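Tubulin-like protein CetZ (Methanosaeta thermophila, PDB 3ZID) binds GTP as a tubulin- and FtsZ-like GTPase of archaea and is probably involved in controlling cell shape. Local coordinates at residues E98-V112 with R131-P144. Numbering follows the deposited sequence.
With GDP (guanosine-5'-diphosphate), chain C.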
loop_
_atom_site.group_PDB
_atom_site.type_symbol
_atom_site.label_atom_id
_atom_site.label_comp_id
_atom_site.label_asym_id
_atom_site.label_seq_id
_atom_site.Cartn_x
_atom_site.Cartn_y
_atom_site.Cartn_z
ATOM N N GLU A 98 8.201 1.196 20.713
ATOM C CA GLU A 98 8.513 2.238 21.692
ATOM C C GLU A 98 9.990 2.286 22.088
ATOM O O GLU A 98 10.502 3.344 22.444
ATOM C CB GLU A 98 7.605 2.126 22.915
ATOM C CG GLU A 98 6.180 2.576 22.621
ATOM C CD GLU A 98 5.169 2.076 23.635
ATOM O OE1 GLU A 98 5.549 1.289 24.530
ATOM O OE2 GLU A 98 3.991 2.481 23.538
ATOM N N LYS A 99 10.677 1.153 21.993
ATOM C CA LYS A 99 12.112 1.103 22.274
ATOM C C LYS A 99 12.923 2.012 21.356
ATOM O O LYS A 99 14.048 2.380 21.689
ATOM C CB LYS A 99 12.644 -0.322 22.090
ATOM C CG LYS A 99 12.159 -1.335 23.107
ATOM C CD LYS A 99 12.841 -2.678 22.891
ATOM C CE LYS A 99 12.427 -3.690 23.951
ATOM N NZ LYS A 99 13.137 -4.988 23.783
ATOM N N ARG A 100 12.350 2.377 20.210
ATOM C CA ARG A 100 13.085 3.131 19.209
ATOM C C ARG A 100 12.787 4.621 19.230
ATOM O O ARG A 100 13.217 5.352 18.341
ATOM C CB ARG A 100 12.846 2.543 17.825
ATOM C CG ARG A 100 13.065 1.058 17.815
ATOM C CD ARG A 100 13.296 0.503 16.435
ATOM N NE ARG A 100 13.573 -0.926 16.520
ATOM C CZ ARG A 100 14.211 -1.622 15.589
ATOM N NH1 ARG A 100 14.652 -1.017 14.487
ATOM N NH2 ARG A 100 14.411 -2.921 15.766
ATOM N N GLY A 101 12.058 5.077 20.244
ATOM C CA GLY A 101 11.902 6.508 20.444
ATOM C C GLY A 101 10.655 7.123 19.846
ATOM O O GLY A 101 9.639 6.451 19.650
ATOM N N ASP A 102 10.728 8.424 19.584
ATOM C CA ASP A 102 9.601 9.147 19.017
ATOM C C ASP A 102 9.703 9.179 17.513
ATOM O O ASP A 102 10.790 9.087 16.959
ATOM C CB ASP A 102 9.522 10.583 19.546
ATOM C CG ASP A 102 8.787 10.687 20.862
ATOM O OD1 ASP A 102 7.959 9.803 21.162
ATOM O OD2 ASP A 102 9.031 11.665 21.596
ATOM N N PHE A 103 8.552 9.286 16.861
ATOM C CA PHE A 103 8.482 9.365 15.411
ATOM C C PHE A 103 7.507 10.427 14.988
ATOM O O PHE A 103 6.464 10.601 15.611
ATOM C CB PHE A 103 8.064 8.026 14.827
ATOM C CG PHE A 103 8.999 6.934 15.175
ATOM C CD1 PHE A 103 10.243 6.856 14.557
ATOM C CD2 PHE A 103 8.677 6.027 16.165
ATOM C CE1 PHE A 103 11.131 5.863 14.892
ATOM C CE2 PHE A 103 9.549 5.034 16.502
ATOM C CZ PHE A 103 10.789 4.949 15.866
ATOM N N ASP A 104 7.843 11.115 13.905
ATOM C CA ASP A 104 6.959 12.106 13.330
ATOM C C ASP A 104 6.122 11.493 12.200
ATOM O O ASP A 104 5.045 11.973 11.876
ATOM C CB ASP A 104 7.792 13.260 12.784
ATOM C CG ASP A 104 8.843 13.743 13.779
ATOM O OD1 ASP A 104 8.477 14.078 14.930
ATOM O OD2 ASP A 104 10.036 13.779 13.403
ATOM N N LEU A 105 6.635 10.438 11.595
ATOM C CA LEU A 105 6.034 9.890 10.391
ATOM C C LEU A 105 6.148 8.373 10.428
ATOM O O LEU A 105 7.234 7.825 10.600
ATOM C CB LEU A 105 6.762 10.456 9.157
ATOM C CG LEU A 105 6.362 9.945 7.775
ATOM C CD1 LEU A 105 4.903 10.245 7.479
ATOM C CD2 LEU A 105 7.258 10.595 6.716
ATOM N N ILE A 106 5.030 7.690 10.247
ATOM C CA ILE A 106 5.026 6.235 10.333
ATOM C C ILE A 106 4.383 5.638 9.100
ATOM O O ILE A 106 3.257 5.990 8.740
ATOM C CB ILE A 106 4.290 5.736 11.633
ATOM C CG1 ILE A 106 4.874 6.413 12.891
ATOM C CG2 ILE A 106 4.369 4.218 11.757
ATOM C CD1 ILE A 106 4.177 6.016 14.231
ATOM N N PHE A 107 5.114 4.755 8.439
ATOM C CA PHE A 107 4.556 3.977 7.341
ATOM C C PHE A 107 4.256 2.577 7.800
ATOM O O PHE A 107 5.117 1.917 8.373
ATOM C CB PHE A 107 5.508 3.954 6.147
ATOM C CG PHE A 107 5.682 5.306 5.494
ATOM C CD1 PHE A 107 4.677 5.843 4.698
ATOM C CD2 PHE A 107 6.839 6.052 5.698
ATOM C CE1 PHE A 107 4.823 7.103 4.076
ATOM C CE2 PHE A 107 7.012 7.301 5.077
ATOM C CZ PHE A 107 5.997 7.838 4.282
ATOM N N VAL A 108 3.018 2.143 7.567
ATOM C CA VAL A 108 2.604 0.764 7.852
ATOM C C VAL A 108 2.313 0.053 6.540
ATOM O O VAL A 108 1.336 0.345 5.855
ATOM C CB VAL A 108 1.381 0.699 8.778
ATOM C CG1 VAL A 108 1.029 -0.749 9.086
ATOM C CG2 VAL A 108 1.680 1.444 10.082
ATOM N N MET A 109 3.197 -0.866 6.196
ATOM C CA MET A 109 3.177 -1.506 4.903
ATOM C C MET A 109 2.718 -2.938 5.012
ATOM O O MET A 109 3.273 -3.721 5.775
ATOM C CB MET A 109 4.562 -1.433 4.299
ATOM C CG MET A 109 5.147 -0.038 4.424
ATOM S SD MET A 109 6.812 -0.012 3.770
ATOM C CE MET A 109 7.579 -1.230 4.811
ATOM N N THR A 110 1.699 -3.262 4.226
ATOM C CA THR A 110 1.086 -4.570 4.256
ATOM C C THR A 110 0.275 -4.814 2.979
ATOM O O THR A 110 -0.164 -3.867 2.311
ATOM C CB THR A 110 0.137 -4.705 5.490
ATOM O OG1 THR A 110 -0.507 -5.976 5.447
ATOM C CG2 THR A 110 -0.951 -3.646 5.457
ATOM N N SER A 111 0.046 -6.088 2.656
ATOM C CA SER A 111 -1.032 -6.427 1.729
ATOM C C SER A 111 -2.351 -6.436 2.500
ATOM O O SER A 111 -2.375 -6.607 3.723
ATOM C CB SER A 111 -0.810 -7.797 1.075
ATOM O OG SER A 111 -1.000 -8.854 1.993
ATOM N N VAL A 112 -3.450 -6.260 1.790
ATOM C CA VAL A 112 -4.738 -6.268 2.429
ATOM C C VAL A 112 -5.372 -7.654 2.368
ATOM O O VAL A 112 -6.405 -7.859 2.976
ATOM C CB VAL A 112 -5.694 -5.227 1.815
ATOM C CG1 VAL A 112 -5.088 -3.848 1.938
ATOM C CG2 VAL A 112 -5.981 -5.546 0.361
ATOM N N ARG A 131 -0.585 6.503 20.828
ATOM C CA ARG A 131 0.727 6.702 21.434
ATOM C C ARG A 131 1.518 7.842 20.802
ATOM O O ARG A 131 2.283 8.525 21.484
ATOM C CB ARG A 131 1.528 5.402 21.378
ATOM C CG ARG A 131 1.075 4.384 22.405
ATOM C CD ARG A 131 1.331 2.961 21.932
ATOM N NE ARG A 131 0.728 1.967 22.822
ATOM C CZ ARG A 131 -0.566 1.649 22.833
ATOM N NH1 ARG A 131 -1.412 2.255 22.012
ATOM N NH2 ARG A 131 -1.016 0.726 23.673
ATOM N N TYR A 132 1.292 8.070 19.512
ATOM C CA TYR A 132 1.995 9.111 18.769
ATOM C C TYR A 132 0.966 10.045 18.154
ATOM O O TYR A 132 0.766 10.032 16.944
ATOM C CB TYR A 132 2.835 8.483 17.658
ATOM C CG TYR A 132 3.918 7.543 18.151
ATOM C CD1 TYR A 132 5.122 8.034 18.652
ATOM C CD2 TYR A 132 3.748 6.169 18.089
ATOM C CE1 TYR A 132 6.119 7.178 19.092
ATOM C CE2 TYR A 132 4.734 5.302 18.529
ATOM C CZ TYR A 132 5.921 5.809 19.032
ATOM O OH TYR A 132 6.906 4.943 19.473
ATOM N N LYS A 133 0.313 10.845 19.001
ATOM C CA LYS A 133 -0.855 11.636 18.607
ATOM C C LYS A 133 -0.513 12.669 17.559
ATOM O O LYS A 133 -1.355 13.051 16.759
ATOM C CB LYS A 133 -1.489 12.359 19.813
ATOM C CG LYS A 133 -1.911 11.482 20.978
ATOM C CD LYS A 133 -2.440 12.353 22.134
ATOM C CE LYS A 133 -2.941 11.515 23.315
ATOM N NZ LYS A 133 -3.323 12.352 24.510
ATOM N N ASN A 134 0.723 13.141 17.588
ATOM C CA ASN A 134 1.165 14.165 16.665
ATOM C C ASN A 134 1.721 13.575 15.364
ATOM O O ASN A 134 2.066 14.310 14.442
ATOM C CB ASN A 134 2.192 15.063 17.342
ATOM C CG ASN A 134 1.624 15.786 18.556
ATOM O OD1 ASN A 134 0.471 16.217 18.557
ATOM N ND2 ASN A 134 2.436 15.922 19.595
ATOM N N ALA A 135 1.807 12.250 15.292
ATOM C CA ALA A 135 2.415 11.598 14.130
ATOM C C ALA A 135 1.526 11.524 12.890
ATOM O O ALA A 135 0.305 11.436 12.980
ATOM C CB ALA A 135 2.891 10.201 14.502
ATOM N N THR A 136 2.168 11.546 11.731
ATOM C CA THR A 136 1.500 11.281 10.477
ATOM C C THR A 136 1.676 9.789 10.225
ATOM O O THR A 136 2.808 9.296 10.135
ATOM C CB THR A 136 2.135 12.068 9.355
ATOM O OG1 THR A 136 1.965 13.462 9.610
ATOM C CG2 THR A 136 1.509 11.690 8.002
ATOM N N ILE A 137 0.566 9.061 10.168
ATOM C CA ILE A 137 0.605 7.602 10.040
ATOM C C ILE A 137 -0.033 7.197 8.727
ATOM O O ILE A 137 -1.210 7.457 8.504
ATOM C CB ILE A 137 -0.108 6.914 11.201
ATOM C CG1 ILE A 137 0.468 7.411 12.532
ATOM C CG2 ILE A 137 0.019 5.399 11.080
ATOM C CD1 ILE A 137 -0.081 6.732 13.772
ATOM N N VAL A 138 0.754 6.575 7.855
ATOM C CA VAL A 138 0.319 6.309 6.491
ATOM C C VAL A 138 0.391 4.829 6.144
ATOM O O VAL A 138 1.478 4.249 6.035
ATOM C CB VAL A 138 1.197 7.076 5.495
ATOM C CG1 VAL A 138 0.822 6.722 4.059
ATOM C CG2 VAL A 138 1.093 8.585 5.746
ATOM N N PRO A 139 -0.775 4.194 5.985
ATOM C CA PRO A 139 -0.688 2.826 5.480
ATOM C C PRO A 139 -0.361 2.767 3.983
ATOM O O PRO A 139 -0.804 3.593 3.169
ATOM C CB PRO A 139 -2.089 2.249 5.769
ATOM C CG PRO A 139 -2.967 3.410 5.910
ATOM C CD PRO A 139 -2.119 4.515 6.491
ATOM N N ILE A 140 0.462 1.780 3.646
ATOM C CA ILE A 140 0.740 1.408 2.271
ATOM C C ILE A 140 0.024 0.083 2.059
ATOM O O ILE A 140 0.462 -0.952 2.574
ATOM C CB ILE A 140 2.238 1.193 2.049
ATOM C CG1 ILE A 140 3.033 2.359 2.645
ATOM C CG2 ILE A 140 2.546 1.011 0.574
ATOM C CD1 ILE A 140 2.697 3.685 2.029
ATOM N N ALA A 141 -1.090 0.124 1.327
ATOM C CA ALA A 141 -1.972 -1.044 1.190
ATOM C C ALA A 141 -1.844 -1.732 -0.171
ATOM O O ALA A 141 -2.226 -1.156 -1.199
ATOM C CB ALA A 141 -3.392 -0.629 1.417
ATOM N N VAL A 142 -1.321 -2.959 -0.182
ATOM C CA VAL A 142 -1.122 -3.679 -1.439
ATOM C C VAL A 142 -2.328 -4.564 -1.805
ATOM O O VAL A 142 -2.697 -5.455 -1.042
ATOM C CB VAL A 142 0.144 -4.535 -1.387
ATOM C CG1 VAL A 142 0.296 -5.319 -2.666
ATOM C CG2 VAL A 142 1.389 -3.644 -1.106
ATOM N N LEU A 143 -2.938 -4.293 -2.959
ATOM C CA LEU A 143 -4.153 -4.997 -3.409
ATOM C C LEU A 143 -3.829 -6.277 -4.143
ATOM O O LEU A 143 -2.777 -6.360 -4.778
ATOM C CB LEU A 143 -4.968 -4.100 -4.349
ATOM C CG LEU A 143 -5.202 -2.692 -3.826
ATOM C CD1 LEU A 143 -5.936 -1.865 -4.854
ATOM C CD2 LEU A 143 -5.963 -2.748 -2.512
ATOM N N PRO A 144 -4.744 -7.268 -4.102
ATOM C CA PRO A 144 -4.479 -8.585 -4.690
ATOM C C PRO A 144 -4.449 -8.581 -6.213
ATOM O O PRO A 144 -4.914 -7.634 -6.837
ATOM C CB PRO A 144 -5.658 -9.444 -4.189
ATOM C CG PRO A 144 -6.759 -8.473 -3.980
ATOM C CD PRO A 144 -6.085 -7.206 -3.489
HETATM P PB GDP C . 0.339 -12.478 5.191
HETATM O O1B GDP C . 0.038 -11.044 5.592
HETATM O O2B GDP C . 1.799 -12.792 5.453
HETATM O O3B GDP C . -0.556 -13.397 6.004
HETATM O O3A GDP C . -0.041 -12.697 3.648
HETATM P PA GDP C . 0.699 -11.932 2.446
HETATM O O1A GDP C . 1.565 -12.869 1.677
HETATM O O2A GDP C . 1.442 -10.689 2.884
HETATM O "O5'" GDP C . -0.578 -11.476 1.616
HETATM C "C5'" GDP C . -0.833 -12.080 0.357
HETATM C "C4'" GDP C . -1.125 -10.966 -0.638
HETATM O "O4'" GDP C . 0.062 -10.184 -0.784
HETATM C "C3'" GDP C . -1.427 -11.573 -1.980
HETATM O "O3'" GDP C . -2.252 -10.638 -2.672
HETATM C "C2'" GDP C . -0.065 -11.648 -2.614
HETATM O "O2'" GDP C . -0.192 -11.596 -4.031
HETATM C "C1'" GDP C . 0.595 -10.386 -2.097
HETATM N N9 GDP C . 2.044 -10.467 -1.915
HETATM C C8 GDP C . 2.732 -11.394 -1.219
HETATM N N7 GDP C . 4.055 -11.100 -1.221
HETATM C C5 GDP C . 4.206 -9.964 -1.933
HETATM C C6 GDP C . 5.323 -9.095 -2.312
HETATM O O6 GDP C . 6.480 -9.387 -1.986
HETATM N N1 GDP C . 5.054 -8.007 -3.031
HETATM C C2 GDP C . 3.812 -7.681 -3.413
HETATM N N2 GDP C . 3.642 -6.563 -4.150
HETATM N N3 GDP C . 2.719 -8.422 -3.106
HETATM C C4 GDP C . 2.872 -9.545 -2.372
HETATM O O HOH W 1 2.115 0.457 24.444
#
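Eight backbone hydrogen bonds zip strand 105-111 to strand 136-143, beginning at Thr-136 N to Asp-104 O (2.9 Å) and ending at Val-112 N to Val-142 O (3.0 Å). The strands run parallel, joined through helix 117-131 as a beta-alpha-beta crossover in the Rossmann-like GTPase domain.

Apolar packing differs on the two faces of the sheet. Phe-107 lies alongside Val-138, its CD1 3.8 Å from Val-138 CB, while Met-109 CG runs beside Ile-140 CG1. On the helix 117-131 side, Val-112 CG1 meets Ala-141 CB at 3.7 Å.

Just after helix 117-131, Tyr-132 lays its ring against the loop before strand 105-111. With CG anti to the carbonyl carbon (chi1 -62°), its ring takes the edge of Phe-103 on its face, planes 61° apart in an offset edge-to-face pair, and Ile-106 CD1 comes up to Tyr-132 CD2. Tyr-132 OH donates to Gly-101 O (3.1 Å), almost in line with that carbonyl. A leucine here would probably leave Gly-101 O without this donor and Phe-103 without its aromatic partner.

Charge appears at the outer end: Glu-98 OE2 forms a long salt bridge to Arg-131 NE (3.4 Å), supplemented by a bridging water, although both side chains are poorly ordered and Arg-131 also pairs with Glu-127.

At the far end Ser-111 OG donates to GDP O5' (2.7 Å), and Val-142 CG1 lies near the guanine. Polarity thus gathers at the ends of an apolar core, one of them serving the nucleotide.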